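Local coordinates for protein probable 2-phosphosulfolactate phosphatase (PDB 1VR0) that probably catalyses the magnesium-dependent hydrolysis of (2R)-O-phospho-3-sulfolactate to (2R)-3-sulfolactate and phosphate, at residues Thr115-Ala120 with Val155-Gly161; Ser164-Ile169 with Phe207-His213. All blocks are in the same frame, centred on the assembly; numbering follows the deposited sequence.

Interaction 1 (Thr115-Ala120 with Val155-Gly161). With MG (magnesium ion), chain D; 3SL ((2R)-3-sulfolactic acid), chain E.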
loop_
_atom_site.group_PDB
_atom_site.type_symbol
_atom_site.label_atom_id
_atom_site.label_comp_id
_atom_site.label_asym_id
_atom_site.label_seq_id
_atom_site.Cartn_x
_atom_site.Cartn_y
_atom_site.Cartn_z
ATOM N N THR A 115 -2.493 0.543 -20.186
ATOM C CA THR A 115 -1.445 1.163 -19.389
ATOM C C THR A 115 -1.189 0.380 -18.069
ATOM O O THR A 115 -0.044 0.095 -17.760
ATOM C CB THR A 115 -1.784 2.684 -19.136
ATOM O OG1 THR A 115 -1.675 3.453 -20.358
ATOM C CG2 THR A 115 -0.848 3.287 -18.083
ATOM N N ASN A 116 -2.261 -0.026 -17.374
ATOM C CA ASN A 116 -2.192 -0.658 -16.043
ATOM C C ASN A 116 -2.804 -2.079 -15.927
ATOM O O ASN A 116 -2.099 -3.065 -15.579
ATOM C CB ASN A 116 -2.889 0.272 -15.066
ATOM C CG ASN A 116 -2.286 1.656 -15.095
ATOM O OD1 ASN A 116 -1.056 1.797 -15.050
ATOM N ND2 ASN A 116 -3.131 2.682 -15.225
ATOM N N GLY A 117 -4.103 -2.190 -16.226
ATOM C CA GLY A 117 -4.840 -3.450 -16.105
ATOM C C GLY A 117 -4.186 -4.687 -16.709
ATOM O O GLY A 117 -4.083 -5.721 -16.041
ATOM N N THR A 118 -3.716 -4.585 -17.956
ATOM C CA THR A 118 -3.155 -5.737 -18.668
ATOM C C THR A 118 -1.843 -6.243 -18.056
ATOM O O THR A 118 -1.591 -7.456 -18.051
ATOM C CB THR A 118 -3.028 -5.455 -20.230
ATOM O OG1 THR A 118 -2.103 -4.376 -20.537
ATOM C CG2 THR A 118 -4.415 -5.170 -20.814
ATOM N N ARG A 119 -1.043 -5.317 -17.511
ATOM C CA ARG A 119 0.185 -5.644 -16.745
ATOM C C ARG A 119 -0.134 -6.443 -15.442
ATOM O O ARG A 119 0.531 -7.431 -15.104
ATOM C CB ARG A 119 0.927 -4.340 -16.393
ATOM C CG ARG A 119 1.296 -3.453 -17.643
ATOM C CD ARG A 119 2.034 -2.098 -17.279
ATOM N NE ARG A 119 2.913 -2.242 -16.102
ATOM C CZ ARG A 119 2.853 -1.532 -14.969
ATOM N NH1 ARG A 119 1.995 -0.516 -14.770
ATOM N NH2 ARG A 119 3.702 -1.829 -14.007
ATOM N N ALA A 120 -1.142 -5.973 -14.710
ATOM C CA ALA A 120 -1.574 -6.632 -13.483
ATOM C C ALA A 120 -2.076 -8.082 -13.754
ATOM O O ALA A 120 -1.855 -9.007 -12.943
ATOM C CB ALA A 120 -2.672 -5.818 -12.816
ATOM N N VAL A 155 -5.559 -7.812 -6.384
ATOM C CA VAL A 155 -4.413 -7.200 -7.056
ATOM C C VAL A 155 -4.885 -5.915 -7.716
ATOM O O VAL A 155 -5.523 -5.964 -8.749
ATOM C CB VAL A 155 -3.809 -8.151 -8.104
ATOM C CG1 VAL A 155 -2.556 -7.554 -8.741
ATOM C CG2 VAL A 155 -3.501 -9.494 -7.491
ATOM N N ASN A 156 -4.623 -4.778 -7.080
ATOM C CA ASN A 156 -4.891 -3.476 -7.688
ATOM C C ASN A 156 -3.893 -3.225 -8.810
ATOM O O ASN A 156 -2.707 -3.432 -8.626
ATOM C CB ASN A 156 -4.740 -2.364 -6.637
ATOM C CG ASN A 156 -5.787 -2.452 -5.546
ATOM O OD1 ASN A 156 -6.282 -3.525 -5.246
ATOM N ND2 ASN A 156 -6.156 -1.327 -4.986
ATOM N N ALA A 157 -4.354 -2.805 -9.976
ATOM C CA ALA A 157 -3.419 -2.434 -11.045
ATOM C C ALA A 157 -2.733 -1.120 -10.669
ATOM O O ALA A 157 -1.559 -0.920 -10.957
ATOM C CB ALA A 157 -4.121 -2.305 -12.358
ATOM N N GLY A 158 -3.466 -0.247 -9.972
ATOM C CA GLY A 158 -2.972 1.088 -9.642
ATOM C C GLY A 158 -2.892 1.895 -10.924
ATOM O O GLY A 158 -3.529 1.530 -11.921
ATOM N N THR A 159 -2.142 2.984 -10.906
ATOM C CA THR A 159 -1.868 3.709 -12.124
ATOM C C THR A 159 -0.378 4.028 -12.143
ATOM O O THR A 159 0.160 4.550 -11.176
ATOM C CB THR A 159 -2.802 4.961 -12.275
ATOM O OG1 THR A 159 -2.272 5.878 -13.229
ATOM C CG2 THR A 159 -2.956 5.714 -10.995
ATOM N N TYR A 160 0.268 3.684 -13.245
ATOM C CA TYR A 160 1.690 3.900 -13.404
ATOM C C TYR A 160 2.490 3.351 -12.227
ATOM O O TYR A 160 3.387 3.997 -11.727
ATOM C CB TYR A 160 1.994 5.398 -13.606
ATOM C CG TYR A 160 1.379 5.933 -14.868
ATOM C CD1 TYR A 160 1.919 5.588 -16.118
ATOM C CD2 TYR A 160 0.252 6.762 -14.835
ATOM C CE1 TYR A 160 1.373 6.073 -17.309
ATOM C CE2 TYR A 160 -0.330 7.252 -16.024
ATOM C CZ TYR A 160 0.236 6.902 -17.267
ATOM O OH TYR A 160 -0.315 7.359 -18.480
ATOM N N GLY A 161 2.152 2.155 -11.787
ATOM C CA GLY A 161 2.857 1.545 -10.668
ATOM C C GLY A 161 2.677 2.184 -9.304
ATOM O O GLY A 161 3.552 2.067 -8.457
HETATM MG MG MG D . -6.027 1.506 -12.278
HETATM O O11 3SL E . -3.684 6.693 -17.907
HETATM C C1 3SL E . -4.878 6.625 -18.263
HETATM O O12 3SL E . -5.665 7.602 -18.350
HETATM C C2 3SL E . -5.377 5.273 -18.604
HETATM O O2 3SL E . -4.827 4.371 -17.648
HETATM C C3 3SL E . -6.892 5.325 -18.587
HETATM S S 3SL E . -7.564 3.810 -18.708
HETATM O O3S 3SL E . -8.003 3.570 -20.094
HETATM O O1S 3SL E . -6.759 2.719 -18.060
HETATM O O2S 3SL E . -8.853 3.853 -18.007
HETATM O O HOH W 1 -0.019 0.374 -12.641
HETATM O O HOH W 2 -8.522 1.984 -12.250
HETATM O O HOH W 3 -6.094 3.975 -12.087
#
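With CG anti to its own carbonyl carbon (chi1 -56°), Asn116 lays its amide along the Gly158-Tyr160 backbone, while Thr115 turns CG2 anti to its backbone N and over a face of the Tyr160 ring. The amide oxygen makes the direct polar link: Tyr160 N donates to Asn116 OD1 at 2.9 Å, with an N-H...O angle of 157° and the donor 38° above the carbonyl plane. A water also donates to Asn116 OD1, 3.0 Å away, and to Ala157 O, and it accepts from Gly161 N and, weakly, from Arg119 NH1. Arg119 NH2 is salt-bridged to Asp22. Thr115 CG2 lies over the Tyr160 ring, 4.1 Å from its centroid, a CH-pi contact; Thr115 OG1 is hydrogen-bonded to Glu82. Further along, Ala120 CB packs on Ala157 CB at 3.8 Å, seating the first turn of helix 117-123 at the end of strand 152-156. Gly158 O binds magnesium at 2.5 Å, alongside Asp38, Asp167 and two waters. Two donors on Asn116 OD1 should thus restrain the amide's rotation, with ND2 facing sulfolactate, 3.4 Å from its O2, and so link the sulfolactate pocket to the metal-binding loop.

Interaction 2 (Ser164-Ile169 with Phe207-His213). With MG (magnesium ion), chain D; 3SL ((2R)-3-sulfolactic acid), chain E.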
loop_
_atom_site.group_PDB
_atom_site.type_symbol
_atom_site.label_atom_id
_atom_site.label_comp_id
_atom_site.label_asym_id
_atom_site.label_seq_id
_atom_site.Cartn_x
_atom_site.Cartn_y
_atom_site.Cartn_z
ATOM N N SER A 164 -3.565 3.545 -6.182
ATOM C CA SER A 164 -4.612 4.393 -6.740
ATOM C C SER A 164 -5.909 4.193 -5.973
ATOM O O SER A 164 -6.381 3.066 -5.780
ATOM C CB SER A 164 -4.822 4.065 -8.205
ATOM O OG SER A 164 -5.323 5.190 -8.896
ATOM N N ILE A 165 -6.480 5.309 -5.536
ATOM C CA ILE A 165 -7.719 5.305 -4.750
ATOM C C ILE A 165 -8.899 4.599 -5.420
ATOM O O ILE A 165 -9.680 3.948 -4.740
ATOM C CB ILE A 165 -8.095 6.741 -4.331
ATOM C CG1 ILE A 165 -7.324 7.096 -3.054
ATOM C CG2 ILE A 165 -9.583 6.877 -4.113
ATOM C CD1 ILE A 165 -7.389 8.534 -2.629
ATOM N N ASP A 166 -9.032 4.721 -6.739
ATOM C CA ASP A 166 -10.136 4.023 -7.458
ATOM C C ASP A 166 -10.027 2.503 -7.257
ATOM O O ASP A 166 -10.989 1.843 -6.831
ATOM C CB ASP A 166 -10.175 4.376 -8.970
ATOM C CG ASP A 166 -8.812 4.270 -9.655
ATOM O OD1 ASP A 166 -7.762 4.202 -8.986
ATOM O OD2 ASP A 166 -8.774 4.269 -10.889
ATOM N N ASP A 167 -8.857 1.938 -7.531
ATOM C CA ASP A 167 -8.726 0.495 -7.433
ATOM C C ASP A 167 -8.864 0.054 -5.967
ATOM O O ASP A 167 -9.372 -0.998 -5.684
ATOM C CB ASP A 167 -7.399 0.006 -8.068
ATOM C CG ASP A 167 -7.371 0.216 -9.595
ATOM O OD1 ASP A 167 -8.451 0.215 -10.187
ATOM O OD2 ASP A 167 -6.302 0.383 -10.209
ATOM N N PHE A 168 -8.423 0.887 -5.043
ATOM C CA PHE A 168 -8.405 0.553 -3.637
ATOM C C PHE A 168 -9.819 0.510 -3.074
ATOM O O PHE A 168 -10.176 -0.432 -2.356
ATOM C CB PHE A 168 -7.566 1.586 -2.898
ATOM C CG PHE A 168 -7.193 1.215 -1.463
ATOM C CD1 PHE A 168 -6.272 0.213 -1.206
ATOM C CD2 PHE A 168 -7.699 1.937 -0.383
ATOM C CE1 PHE A 168 -5.903 -0.105 0.112
ATOM C CE2 PHE A 168 -7.327 1.623 0.917
ATOM C CZ PHE A 168 -6.418 0.603 1.161
ATOM N N ILE A 169 -10.644 1.511 -3.397
ATOM C CA ILE A 169 -11.996 1.529 -2.858
ATOM C C ILE A 169 -12.817 0.403 -3.469
ATOM O O ILE A 169 -13.684 -0.186 -2.819
ATOM C CB ILE A 169 -12.687 2.900 -3.029
ATOM C CG1 ILE A 169 -14.003 2.935 -2.223
ATOM C CG2 ILE A 169 -12.928 3.249 -4.478
ATOM C CD1 ILE A 169 -14.552 4.369 -1.962
ATOM N N PHE A 207 -15.588 9.488 -3.345
ATOM C CA PHE A 207 -14.255 9.377 -2.827
ATOM C C PHE A 207 -13.230 9.186 -3.938
ATOM O O PHE A 207 -12.080 9.571 -3.818
ATOM C CB PHE A 207 -14.224 8.229 -1.816
ATOM C CG PHE A 207 -12.998 8.194 -1.016
ATOM C CD1 PHE A 207 -12.915 8.910 0.153
ATOM C CD2 PHE A 207 -11.891 7.481 -1.459
ATOM C CE1 PHE A 207 -11.732 8.906 0.889
ATOM C CE2 PHE A 207 -10.696 7.468 -0.719
ATOM C CZ PHE A 207 -10.627 8.162 0.446
ATOM N N VAL A 208 -13.650 8.597 -5.041
ATOM C CA VAL A 208 -12.756 8.428 -6.166
ATOM C C VAL A 208 -12.275 9.791 -6.693
ATOM O O VAL A 208 -11.164 9.916 -7.212
ATOM C CB VAL A 208 -13.440 7.646 -7.301
ATOM C CG1 VAL A 208 -12.543 7.611 -8.564
ATOM C CG2 VAL A 208 -13.769 6.234 -6.852
ATOM N N LYS A 209 -13.109 10.819 -6.549
ATOM C CA LYS A 209 -12.712 12.160 -6.997
ATOM C C LYS A 209 -11.421 12.689 -6.334
ATOM O O LYS A 209 -10.831 13.618 -6.838
ATOM C CB LYS A 209 -13.858 13.141 -6.849
ATOM C CG LYS A 209 -14.982 12.766 -7.756
ATOM C CD LYS A 209 -16.133 13.701 -7.637
ATOM C CE LYS A 209 -17.328 13.187 -8.385
ATOM N NZ LYS A 209 -18.473 14.037 -8.094
ATOM N N TYR A 210 -10.973 12.064 -5.239
ATOM C CA TYR A 210 -9.670 12.376 -4.628
ATOM C C TYR A 210 -8.492 11.668 -5.298
ATOM O O TYR A 210 -7.362 12.022 -5.043
ATOM C CB TYR A 210 -9.679 12.032 -3.129
ATOM C CG TYR A 210 -10.748 12.777 -2.362
ATOM C CD1 TYR A 210 -10.799 14.163 -2.394
ATOM C CD2 TYR A 210 -11.722 12.106 -1.610
ATOM C CE1 TYR A 210 -11.790 14.873 -1.732
ATOM C CE2 TYR A 210 -12.761 12.830 -0.931
ATOM C CZ TYR A 210 -12.773 14.206 -1.017
ATOM O OH TYR A 210 -13.723 14.966 -0.382
ATOM N N ALA A 211 -8.748 10.670 -6.143
ATOM C CA ALA A 211 -7.669 9.968 -6.836
ATOM C C ALA A 211 -6.976 10.873 -7.840
ATOM O O ALA A 211 -7.638 11.588 -8.568
ATOM C CB ALA A 211 -8.198 8.733 -7.545
ATOM N N LYS A 212 -5.652 10.806 -7.901
ATOM C CA LYS A 212 -4.866 11.573 -8.878
ATOM C C LYS A 212 -5.349 11.244 -10.295
ATOM O O LYS A 212 -5.520 12.120 -11.099
ATOM C CB LYS A 212 -3.375 11.250 -8.698
ATOM C CG LYS A 212 -2.409 12.157 -9.415
ATOM N N HIS A 213 -5.627 9.971 -10.550
ATOM C CA HIS A 213 -6.074 9.437 -11.838
ATOM C C HIS A 213 -7.406 10.016 -12.278
ATOM O O HIS A 213 -7.676 10.111 -13.455
ATOM C CB HIS A 213 -6.227 7.916 -11.686
ATOM C CG HIS A 213 -6.531 7.173 -12.953
ATOM N ND1 HIS A 213 -5.696 7.193 -14.051
ATOM C CD2 HIS A 213 -7.537 6.320 -13.265
ATOM C CE1 HIS A 213 -6.194 6.411 -14.996
ATOM N NE2 HIS A 213 -7.311 5.870 -14.546
HETATM MG MG MG D . -6.027 1.506 -12.278
HETATM O O11 3SL E . -3.684 6.693 -17.907
HETATM C C1 3SL E . -4.878 6.625 -18.263
HETATM O O12 3SL E . -5.665 7.602 -18.350
HETATM C C2 3SL E . -5.377 5.273 -18.604
HETATM O O2 3SL E . -4.827 4.371 -17.648
HETATM C C3 3SL E . -6.892 5.325 -18.587
HETATM S S 3SL E . -7.564 3.810 -18.708
HETATM O O3S 3SL E . -8.003 3.570 -20.094
HETATM O O1S 3SL E . -6.759 2.719 -18.060
HETATM O O2S 3SL E . -8.853 3.853 -18.007
HETATM O O HOH W 4 -4.948 7.946 -8.831
HETATM O O HOH W 2 -8.522 1.984 -12.250
HETATM O O HOH W 3 -6.094 3.975 -12.087
#
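Ser164 OG, in contact with His213 CB across the interface, is held by two polar partners: it donates to Asp166 OD1 at 2.6 Å, on the syn side, 26° out of the carboxylate plane, and receives a bond from a water that in turn accepts from His213 N, 2.7 Å away. This water bridge joins the start of helix 165-181 to that of 212-219. Asp166 has CG between its backbone N and carbonyl carbon (chi1 48°), which swings OD2 to within 3.4 Å of His213 CD2; carboxylate and imidazole planes are 43° apart. The imidazole's NE2 is hydrogen-bonded to Leu40 O, and its CE1 lies 3.5 Å from sulfolactate C1. One magnesium-bound water donates both to Asp166 OD2 and to Asp167 OD1, while Asp167 OD2 reaches the metal itself at 2.4 Å. Beyond the polar end the contact is apolar. Ile165 CG2 rests 3.6 Å from Phe207 CD2, the two side chains at about a right angle, and Ile165 CB meets CB of Ala211, which ends the type I turn from Val208, at 3.8 Å. Ile169 adds its CD1 to Phe207 CB and its CG2 to Val208 CG2. Tyr196 of the second subunit meets Phe207 edge-to-face, so this apolar patch adjoins the dimer interface. Adjacent aspartates thus differ: Asp167 ligates magnesium, whereas Asp166 holds a metal-bound water and borders the His213 ring.

Overall arrangement
From the N terminus, after the earlier strands and helices, the chain reaches helix 117-123 through Thr115 and Asn116. Interaction 1 closes when strand 152-156 runs into the Ala157-Gly161 loop, after 34 intervening residues that include strand 129-133 and helix 138-148. Only then does interaction 2 open, at the start of helix 165-181; it closes, past helix 189-199, where helix 205-208 leads into helix 212-219. The loops are therefore in series, neither nested nor crossed. Their centres lie 13 Å apart, yet they touch where Gly158 N comes 2.9 Å from Asp167 OD2. Together they tie the end of a strand in the seven-stranded mixed sheet to helices 117-123, 165-181, 205-208 and 212-219, around one magnesium ion and one sulfolactate.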